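Local coordinates for protein Rio2 kinase (Chaetomium thermophilum, PDB 4GYI) that probably acts as an ATP-dependent, RIO-type serine/threonine kinase, with an ATPase-dependent role on the maturing pre-40S ribosomal subunit, at residues 156-168 against 179-191. Sequence-based numbering, arbitrary orientation. Where two conformers were deposited one is given.
Sequences SRLAAIKEFAFMK and EPIAQSRHTIVMS. With ADP (adenosine-5'-diphosphate), chain B; EDO (1,2-ethanediol), chain E; EDO (1,2-ethanediol), chain D.
F164, M167 and A160 turn one face of helix 156-168 against P180, Q183 and I188 of the hairpin 180-191, the helix-on-sheet packing of a kinase N-lobe, here in its RIO form. The contact is chiefly apolar. Q183 CB stands over one face of the F164 ring in a CH-pi contact, 3.7 Å from the centroid, while I188 CG2 meets the ring edge; with CG anti to the backbone N (chi1 -173°), the F164 ring is carried out against the hairpin. The M167 side chain runs alongside the P180 ring, pointing the other way, and M167 SD lies 3.6 Å from P180 CB. I188 CD1 touches both A160 O and the E163 methylene CG, 3.6 Å from the latter. Beyond that methylene, the E163 carboxylate forms a salt bridge with K125, which binds ADP, the lysine-glutamate pair familiar from protein kinases.

Where the type II' turn S184-T187 meets the helix, contacts involve backbone: R157 CA and H186 CA direct CH...O contacts to R185 O and S156 O, respectively, and A160 CB sits 3.3 Å from R185 O. At the far end, M167 CE touches M190 SD at 4.0 Å, and that sulfur accepts a weak hydrogen bond from ADP N6 at 3.4 Å.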
ATOM      1  N   SER A 156      -1.232  -8.895   2.036  1.00 25.22           N
ATOM      2  CA  SER A 156      -1.533  -7.472   1.982  1.00 28.50           C
ATOM      3  C   SER A 156      -1.029  -6.783   3.238  1.00 28.27           C
ATOM      4  O   SER A 156      -0.672  -5.597   3.190  1.00 30.90           O
ATOM      5  CB  SER A 156      -3.018  -7.217   1.776  1.00 26.23           C
ATOM      6  OG  SER A 156      -3.381  -7.472   0.438  1.00 24.19           O
ATOM      7  N   ARG A 157      -0.993  -7.517   4.351  1.00 25.20           N
ATOM      8  CA  ARG A 157      -0.394  -7.020   5.595  0.50 25.09           C
ATOM      9  C   ARG A 157       1.072  -6.739   5.348  1.00 24.82           C
ATOM     10  O   ARG A 157       1.589  -5.689   5.717  1.00 25.31           O
ATOM     11  CB  ARG A 157      -0.481  -8.064   6.719  0.50 28.24           C
ATOM     12  CG  ARG A 157      -1.586  -7.851   7.733  0.50 39.56           C
ATOM     13  CD  ARG A 157      -1.369  -8.728   8.964  0.50 43.37           C
ATOM     14  NE  ARG A 157      -0.318  -8.211   9.839  0.50 42.51           N
ATOM     15  CZ  ARG A 157       0.829  -8.832  10.092  0.50 41.58           C
ATOM     16  NH1 ARG A 157       1.094 -10.007   9.537  0.50 38.50           N
ATOM     17  NH2 ARG A 157       1.717  -8.278  10.910  0.50 47.39           N
ATOM     18  N   LEU A 158       1.744  -7.711   4.729  1.00 28.70           N
ATOM     19  CA  LEU A 158       3.175  -7.585   4.459  1.00 35.48           C
ATOM     20  C   LEU A 158       3.441  -6.426   3.519  1.00 30.04           C
ATOM     21  O   LEU A 158       4.450  -5.726   3.655  1.00 32.36           O
ATOM     22  CB  LEU A 158       3.754  -8.853   3.840  1.00 33.54           C
ATOM     23  CG  LEU A 158       3.842 -10.101   4.717  1.00 40.33           C
ATOM     24  CD1 LEU A 158       4.614 -11.177   3.965  1.00 43.89           C
ATOM     25  CD2 LEU A 158       4.509  -9.796   6.027  1.00 32.10           C
ATOM     26  N   ALA A 159       2.558  -6.254   2.543  1.00 21.52           N
ATOM     27  CA  ALA A 159       2.708  -5.170   1.586  1.00 23.98           C
ATOM     28  C   ALA A 159       2.661  -3.828   2.306  1.00 24.43           C
ATOM     29  O   ALA A 159       3.490  -2.971   2.051  1.00 21.32           O
ATOM     30  CB  ALA A 159       1.614  -5.241   0.515  1.00 24.60           C
ATOM     31  N   ALA A 160       1.698  -3.657   3.213  1.00 20.82           N
ATOM     32  CA  ALA A 160       1.523  -2.396   3.949  1.00 27.77           C
ATOM     33  C   ALA A 160       2.694  -2.135   4.896  1.00 32.09           C
ATOM     34  O   ALA A 160       3.181  -1.022   4.975  1.00 27.84           O
ATOM     35  CB  ALA A 160       0.190  -2.395   4.741  1.00 20.46           C
ATOM     36  N   ILE A 161       3.137  -3.170   5.603  1.00 28.52           N
ATOM     37  CA  ILE A 161       4.266  -3.052   6.506  1.00 25.47           C
ATOM     38  C   ILE A 161       5.527  -2.640   5.762  1.00 33.00           C
ATOM     39  O   ILE A 161       6.250  -1.729   6.193  1.00 32.08           O
ATOM     40  CB  ILE A 161       4.515  -4.368   7.258  1.00 39.22           C
ATOM     41  CG1 ILE A 161       3.419  -4.583   8.299  1.00 38.89           C
ATOM     42  CG2 ILE A 161       5.880  -4.350   7.955  1.00 42.84           C
ATOM     43  CD1 ILE A 161       3.501  -5.919   8.988  1.00 36.43           C
ATOM     44  N   LYS A 162       5.779  -3.298   4.632  1.00 29.71           N
ATOM     45  CA  LYS A 162       6.924  -2.976   3.793  1.00 33.70           C
ATOM     46  C   LYS A 162       6.889  -1.540   3.285  1.00 32.45           C
ATOM     47  O   LYS A 162       7.870  -0.798   3.422  1.00 32.94           O
ATOM     48  CB  LYS A 162       7.019  -3.937   2.599  1.00 30.48           C
ATOM     49  CG  LYS A 162       8.183  -3.604   1.656  1.00 41.12           C
ATOM     50  CD  LYS A 162       8.603  -4.810   0.799  1.00 47.74           C
ATOM     51  CE  LYS A 162       9.421  -4.370  -0.411  1.00 49.52           C
ATOM     52  NZ  LYS A 162       9.677  -5.468  -1.382  1.00 44.88           N
ATOM     53  N   GLU A 163       5.766  -1.157   2.689  1.00 28.20           N
ATOM     54  CA  GLU A 163       5.642   0.180   2.103  1.00 29.62           C
ATOM     55  C   GLU A 163       5.819   1.265   3.162  1.00 33.36           C
ATOM     56  O   GLU A 163       6.430   2.309   2.916  1.00 36.24           O
ATOM     57  CB  GLU A 163       4.304   0.345   1.348  1.00 24.14           C
ATOM     58  CG  GLU A 163       3.989   1.802   0.904  1.00 30.79           C
ATOM     59  CD  GLU A 163       2.825   1.918  -0.100  1.00 36.68           C
ATOM     60  OE1 GLU A 163       1.791   1.248   0.083  1.00 37.22           O
ATOM     61  OE2 GLU A 163       2.936   2.688  -1.083  1.00 38.54           O
ATOM     62  N   PHE A 164       5.290   1.008   4.350  1.00 29.57           N
ATOM     63  CA  PHE A 164       5.337   1.996   5.398  1.00 27.26           C
ATOM     64  C   PHE A 164       6.784   2.167   5.866  1.00 34.51           C
ATOM     65  O   PHE A 164       7.250   3.288   6.082  1.00 36.60           O
ATOM     66  CB  PHE A 164       4.404   1.594   6.543  1.00 28.33           C
ATOM     67  CG  PHE A 164       4.262   2.643   7.621  1.00 39.32           C
ATOM     68  CD1 PHE A 164       3.388   3.707   7.458  1.00 37.61           C
ATOM     69  CD2 PHE A 164       4.973   2.541   8.812  1.00 44.24           C
ATOM     70  CE1 PHE A 164       3.234   4.669   8.461  1.00 35.80           C
ATOM     71  CE2 PHE A 164       4.827   3.498   9.813  1.00 39.47           C
ATOM     72  CZ  PHE A 164       3.961   4.566   9.630  1.00 31.32           C
ATOM     73  N   ALA A 165       7.502   1.055   5.979  1.00 32.97           N
ATOM     74  CA  ALA A 165       8.890   1.096   6.416  1.00 34.92           C
ATOM     75  C   ALA A 165       9.741   1.868   5.407  1.00 34.86           C
ATOM     76  O   ALA A 165      10.621   2.641   5.779  1.00 33.38           O
ATOM     77  CB  ALA A 165       9.421  -0.312   6.589  1.00 30.80           C
ATOM     78  N   PHE A 166       9.477   1.651   4.122  1.00 31.34           N
ATOM     79  CA  PHE A 166      10.214   2.364   3.091  1.00 27.96           C
ATOM     80  C   PHE A 166       9.832   3.816   3.030  1.00 32.53           C
ATOM     81  O   PHE A 166      10.684   4.661   2.781  1.00 31.27           O
ATOM     82  CB  PHE A 166      10.062   1.709   1.724  1.00 33.54           C
ATOM     83  CG  PHE A 166      10.951   0.525   1.544  1.00 40.10           C
ATOM     84  CD1 PHE A 166      12.221   0.516   2.100  1.00 47.10           C
ATOM     85  CD2 PHE A 166      10.529  -0.574   0.839  1.00 34.27           C
ATOM     86  CE1 PHE A 166      13.052  -0.579   1.952  1.00 50.08           C
ATOM     87  CE2 PHE A 166      11.363  -1.660   0.682  1.00 45.88           C
ATOM     88  CZ  PHE A 166      12.619  -1.666   1.249  1.00 39.34           C
ATOM     89  N   MET A 167       8.565   4.121   3.275  1.00 29.91           N
ATOM     90  CA  MET A 167       8.153   5.514   3.238  1.00 32.43           C
ATOM     91  C   MET A 167       8.787   6.265   4.405  1.00 35.87           C
ATOM     92  O   MET A 167       9.219   7.397   4.238  1.00 34.00           O
ATOM     93  CB  MET A 167       6.627   5.638   3.214  1.00 35.41           C
ATOM     94  CG  MET A 167       6.091   7.059   3.044  1.00 46.58           C
ATOM     95  SD  MET A 167       4.274   7.065   3.135  1.00 38.73           S
ATOM     96  CE  MET A 167       3.896   5.828   1.878  1.00 28.63           C
ATOM     97  N   LYS A 168       8.868   5.631   5.572  1.00 31.50           N
ATOM     98  CA  LYS A 168       9.583   6.236   6.690  1.00 33.47           C
ATOM     99  C   LYS A 168      11.055   6.496   6.371  1.00 40.37           C
ATOM    100  O   LYS A 168      11.565   7.601   6.603  1.00 41.86           O
ATOM    101  CB  LYS A 168       9.511   5.369   7.952  1.00 44.77           C
ATOM    102  CG  LYS A 168       8.233   5.491   8.754  1.00 51.76           C
ATOM    103  CD  LYS A 168       8.375   4.788  10.092  1.00 60.79           C
ATOM    104  CE  LYS A 168       9.510   5.400  10.918  1.00 71.16           C
ATOM    105  NZ  LYS A 168       9.944   4.573  12.097  1.00 62.32           N
ATOM    106  N   GLU A 179       4.373  12.039   3.740  1.00 32.08           N
ATOM    107  CA  GLU A 179       4.708  11.725   5.131  1.00 29.50           C
ATOM    108  C   GLU A 179       3.915  10.520   5.624  1.00 31.68           C
ATOM    109  O   GLU A 179       2.683  10.527   5.601  1.00 36.66           O
ATOM    110  CB  GLU A 179       4.452  12.909   6.060  1.00 34.09           C
ATOM    111  CG  GLU A 179       4.554  12.528   7.527  1.00 43.68           C
ATOM    112  CD  GLU A 179       4.328  13.702   8.461  1.00 59.65           C
ATOM    113  OE1 GLU A 179       4.469  14.856   8.007  1.00 53.03           O
ATOM    114  OE2 GLU A 179       4.016  13.469   9.647  1.00 72.36           O
ATOM    115  N   PRO A 180       4.616   9.476   6.072  1.00 33.22           N
ATOM    116  CA  PRO A 180       3.891   8.315   6.589  1.00 28.40           C
ATOM    117  C   PRO A 180       3.339   8.656   7.972  1.00 36.03           C
ATOM    118  O   PRO A 180       4.051   9.247   8.787  1.00 38.50           O
ATOM    119  CB  PRO A 180       4.981   7.247   6.697  1.00 34.96           C
ATOM    120  CG  PRO A 180       6.244   8.037   7.009  1.00 36.37           C
ATOM    121  CD  PRO A 180       6.077   9.376   6.277  1.00 33.54           C
ATOM    122  N   ILE A 181       2.094   8.297   8.251  1.00 29.10           N
ATOM    123  CA  ILE A 181       1.503   8.677   9.538  1.00 36.48           C
ATOM    124  C   ILE A 181       1.199   7.495  10.457  1.00 40.46           C
ATOM    125  O   ILE A 181       1.496   7.544  11.637  1.00 42.30           O
ATOM    126  CB  ILE A 181       0.240   9.531   9.349  1.00 38.00           C
ATOM    127  CG1 ILE A 181       0.593  10.826   8.604  1.00 36.07           C
ATOM    128  CG2 ILE A 181      -0.404   9.838  10.694  1.00 35.49           C
ATOM    129  CD1 ILE A 181      -0.614  11.569   8.067  1.00 36.08           C
ATOM    130  N   ALA A 182       0.606   6.433   9.927  1.00 40.01           N
ATOM    131  CA  ALA A 182       0.313   5.274  10.761  1.00 36.45           C
ATOM    132  C   ALA A 182       0.143   4.065   9.881  1.00 31.37           C
ATOM    133  O   ALA A 182      -0.029   4.198   8.679  1.00 34.50           O
ATOM    134  CB  ALA A 182      -0.941   5.509  11.576  1.00 41.88           C
ATOM    135  N   GLN A 183       0.174   2.880  10.473  1.00 31.74           N
ATOM    136  CA  GLN A 183       0.019   1.665   9.684  1.00 30.55           C
ATOM    137  C   GLN A 183      -0.727   0.637  10.510  1.00 30.77           C
ATOM    138  O   GLN A 183      -0.383   0.403  11.664  1.00 41.98           O
ATOM    139  CB  GLN A 183       1.397   1.132   9.252  1.00 34.60           C
ATOM    140  CG  GLN A 183       1.349  -0.087   8.335  1.00 35.80           C
ATOM    141  CD  GLN A 183       1.236  -1.397   9.096  1.00 42.16           C
ATOM    142  OE1 GLN A 183       1.938  -1.614  10.081  1.00 37.61           O
ATOM    143  NE2 GLN A 183       0.338  -2.269   8.650  1.00 43.37           N
ATOM    144  N   SER A 184      -1.759   0.028   9.945  1.00 30.54           N
ATOM    145  CA  SER A 184      -2.416  -1.064  10.655  1.00 35.10           C
ATOM    146  C   SER A 184      -2.821  -2.163   9.694  1.00 38.39           C
ATOM    147  O   SER A 184      -3.510  -1.904   8.714  1.00 30.02           O
ATOM    148  CB  SER A 184      -3.632  -0.568  11.430  1.00 29.72           C
ATOM    149  OG  SER A 184      -4.297  -1.653  12.070  1.00 30.80           O
ATOM    150  N   ARG A 185      -2.378  -3.389   9.968  1.00 28.32           N
ATOM    151  CA  ARG A 185      -2.721  -4.524   9.117  1.00 25.51           C
ATOM    152  C   ARG A 185      -2.347  -4.252   7.643  1.00 28.27           C
ATOM    153  O   ARG A 185      -1.180  -3.998   7.328  1.00 29.05           O
ATOM    154  CB  ARG A 185      -4.204  -4.880   9.290  1.00 25.15           C
ATOM    155  CG  ARG A 185      -4.539  -5.306  10.702  1.00 30.76           C
ATOM    156  CD  ARG A 185      -6.017  -5.143  10.986  1.00 40.64           C
ATOM    157  NE  ARG A 185      -6.419  -5.668  12.293  1.00 33.53           N
ATOM    158  CZ  ARG A 185      -6.531  -4.932  13.398  1.00 35.17           C
ATOM    159  NH1 ARG A 185      -6.252  -3.634  13.382  1.00 41.69           N
ATOM    160  NH2 ARG A 185      -6.915  -5.497  14.516  1.00 37.26           N
ATOM    161  N   HIS A 186      -3.339  -4.260   6.756  1.00 25.76           N
ATOM    162  CA  HIS A 186      -3.097  -4.025   5.328  1.00 29.01           C
ATOM    163  C   HIS A 186      -3.235  -2.551   4.905  1.00 27.81           C
ATOM    164  O   HIS A 186      -3.400  -2.249   3.715  1.00 24.24           O
ATOM    165  CB  HIS A 186      -4.036  -4.886   4.474  1.00 26.69           C
ATOM    166  CG  HIS A 186      -5.500  -4.654   4.737  1.00 27.72           C
ATOM    167  ND1 HIS A 186      -6.014  -4.444   6.001  1.00 27.45           N
ATOM    168  CD2 HIS A 186      -6.562  -4.633   3.897  1.00 26.85           C
ATOM    169  CE1 HIS A 186      -7.326  -4.302   5.928  1.00 27.48           C
ATOM    170  NE2 HIS A 186      -7.685  -4.401   4.662  1.00 29.72           N
ATOM    171  N   THR A 187      -3.177  -1.634   5.862  1.00 29.65           N
ATOM    172  CA  THR A 187      -3.523  -0.251   5.544  1.00 34.01           C
ATOM    173  C   THR A 187      -2.439   0.729   5.935  1.00 36.46           C
ATOM    174  O   THR A 187      -1.661   0.474   6.853  1.00 42.30           O
ATOM    175  CB  THR A 187      -4.865   0.180   6.200  1.00 23.73           C
ATOM    176  OG1 THR A 187      -4.685   0.353   7.615  1.00 26.28           O
ATOM    177  CG2 THR A 187      -5.924  -0.861   5.959  1.00 24.25           C
ATOM    178  N   ILE A 188      -2.385   1.857   5.237  1.00 24.86           N
ATOM    179  CA  ILE A 188      -1.475   2.911   5.635  1.00 26.15           C
ATOM    180  C   ILE A 188      -2.231   4.207   5.612  1.00 34.97           C
ATOM    181  O   ILE A 188      -3.024   4.428   4.701  1.00 28.99           O
ATOM    182  CB  ILE A 188      -0.296   3.057   4.664  1.00 34.92           C
ATOM    183  CG1 ILE A 188       0.594   1.812   4.708  1.00 37.64           C
ATOM    184  CG2 ILE A 188       0.535   4.310   5.008  1.00 30.33           C
ATOM    185  CD1 ILE A 188       1.779   1.893   3.762  1.00 51.35           C
ATOM    186  N   VAL A 189      -2.001   5.049   6.617  1.00 29.20           N
ATOM    187  CA  VAL A 189      -2.508   6.407   6.593  1.00 34.44           C
ATOM    188  C   VAL A 189      -1.319   7.288   6.295  1.00 29.86           C
ATOM    189  O   VAL A 189      -0.295   7.168   6.944  1.00 27.15           O
ATOM    190  CB  VAL A 189      -3.147   6.824   7.940  1.00 36.14           C
ATOM    191  CG1 VAL A 189      -3.523   8.297   7.908  1.00 30.18           C
ATOM    192  CG2 VAL A 189      -4.376   5.988   8.229  1.00 37.00           C
ATOM    193  N   MET A 190      -1.429   8.152   5.291  1.00 26.37           N
ATOM    194  CA  MET A 190      -0.308   9.005   4.946  1.00 26.77           C
ATOM    195  C   MET A 190      -0.827  10.394   4.568  1.00 30.42           C
ATOM    196  O   MET A 190      -2.022  10.564   4.319  1.00 26.24           O
ATOM    197  CB  MET A 190       0.453   8.394   3.767  1.00 27.72           C
ATOM    198  CG  MET A 190      -0.308   8.512   2.451  1.00 21.54           C
ATOM    199  SD  MET A 190       0.455   7.649   1.070  1.00 26.31           S
ATOM    200  CE  MET A 190      -0.131   5.987   1.313  1.00 23.43           C
ATOM    201  N   SER A 191       0.063  11.380   4.510  1.00 26.65           N
ATOM    202  CA  SER A 191      -0.367  12.732   4.168  1.00 34.32           C
ATOM    203  C   SER A 191      -0.939  12.748   2.757  1.00 28.08           C
ATOM    204  O   SER A 191      -0.604  11.902   1.926  1.00 26.54           O
ATOM    205  CB  SER A 191       0.784  13.738   4.286  1.00 31.92           C
ATOM    206  OG  SER A 191       1.723  13.560   3.246  1.00 43.52           O
TER
HETATM  207  PB  ADP B 401      -1.611   1.619  -6.240  1.00 31.41           P
HETATM  208  O1B ADP B 401      -2.979   0.980  -6.248  1.00 36.05           O
HETATM  209  O2B ADP B 401      -0.995   2.001  -7.563  1.00 27.86           O
HETATM  210  O3B ADP B 401      -0.690   0.695  -5.324  1.00 36.17           O
HETATM  211  PA  ADP B 401      -0.721   4.202  -5.300  1.00 30.97           P
HETATM  212  O1A ADP B 401       0.085   4.184  -6.571  1.00 31.78           O
HETATM  213  O2A ADP B 401       0.030   4.309  -3.980  1.00 32.16           O
HETATM  214  O3A ADP B 401      -1.709   2.927  -5.273  1.00 31.53           O
HETATM  215  O5' ADP B 401      -1.813   5.359  -5.450  1.00 34.30           O
HETATM  216  C5' ADP B 401      -2.724   5.332  -6.558  1.00 27.03           C
HETATM  217  C4' ADP B 401      -3.152   6.756  -6.906  1.00 33.41           C
HETATM  218  O4' ADP B 401      -3.704   7.411  -5.750  1.00 32.80           O
HETATM  219  C3' ADP B 401      -2.012   7.668  -7.358  1.00 37.85           C
HETATM  220  O3' ADP B 401      -1.727   7.581  -8.759  1.00 39.65           O
HETATM  221  C2' ADP B 401      -2.501   9.047  -6.971  1.00 44.93           C
HETATM  222  O2' ADP B 401      -3.497   9.497  -7.897  1.00 43.80           O
HETATM  223  C1' ADP B 401      -3.277   8.778  -5.706  1.00 40.80           C
HETATM  224  N9  ADP B 401      -2.474   8.908  -4.475  1.00 36.94           N
HETATM  225  C8  ADP B 401      -1.948   7.888  -3.771  1.00 32.64           C
HETATM  226  N7  ADP B 401      -1.308   8.334  -2.657  1.00 29.53           N
HETATM  227  C5  ADP B 401      -1.452   9.675  -2.656  1.00 27.83           C
HETATM  228  C6  ADP B 401      -1.040  10.781  -1.773  1.00 27.24           C
HETATM  229  N6  ADP B 401      -0.336  10.524  -0.651  1.00 27.04           N
HETATM  230  N1  ADP B 401      -1.394  12.033  -2.124  1.00 36.53           N
HETATM  231  C2  ADP B 401      -2.111  12.303  -3.238  1.00 30.82           C
HETATM  232  N3  ADP B 401      -2.524  11.350  -4.083  1.00 35.82           N
HETATM  233  C4  ADP B 401      -2.222  10.047  -3.848  1.00 32.71           C
HETATM  234  C1  EDO E 404      -1.300  -5.478  12.412  1.00 70.02           C
HETATM  235  O1  EDO E 404      -0.773  -6.568  11.632  1.00 78.41           O
HETATM  236  C2  EDO E 404      -0.369  -4.273  12.339  1.00 60.76           C
HETATM  237  O2  EDO E 404       0.390  -4.300  11.120  1.00 66.11           O
HETATM  238  C1  EDO D 403      -6.746  -8.910   0.614  1.00 40.01           C
HETATM  239  O1  EDO D 403      -5.747  -8.345  -0.239  1.00 35.21           O
HETATM  240  C2  EDO D 403      -7.669  -7.798   1.084  1.00 36.45           C
HETATM  241  O2  EDO D 403      -6.864  -6.742   1.576  1.00 34.37           O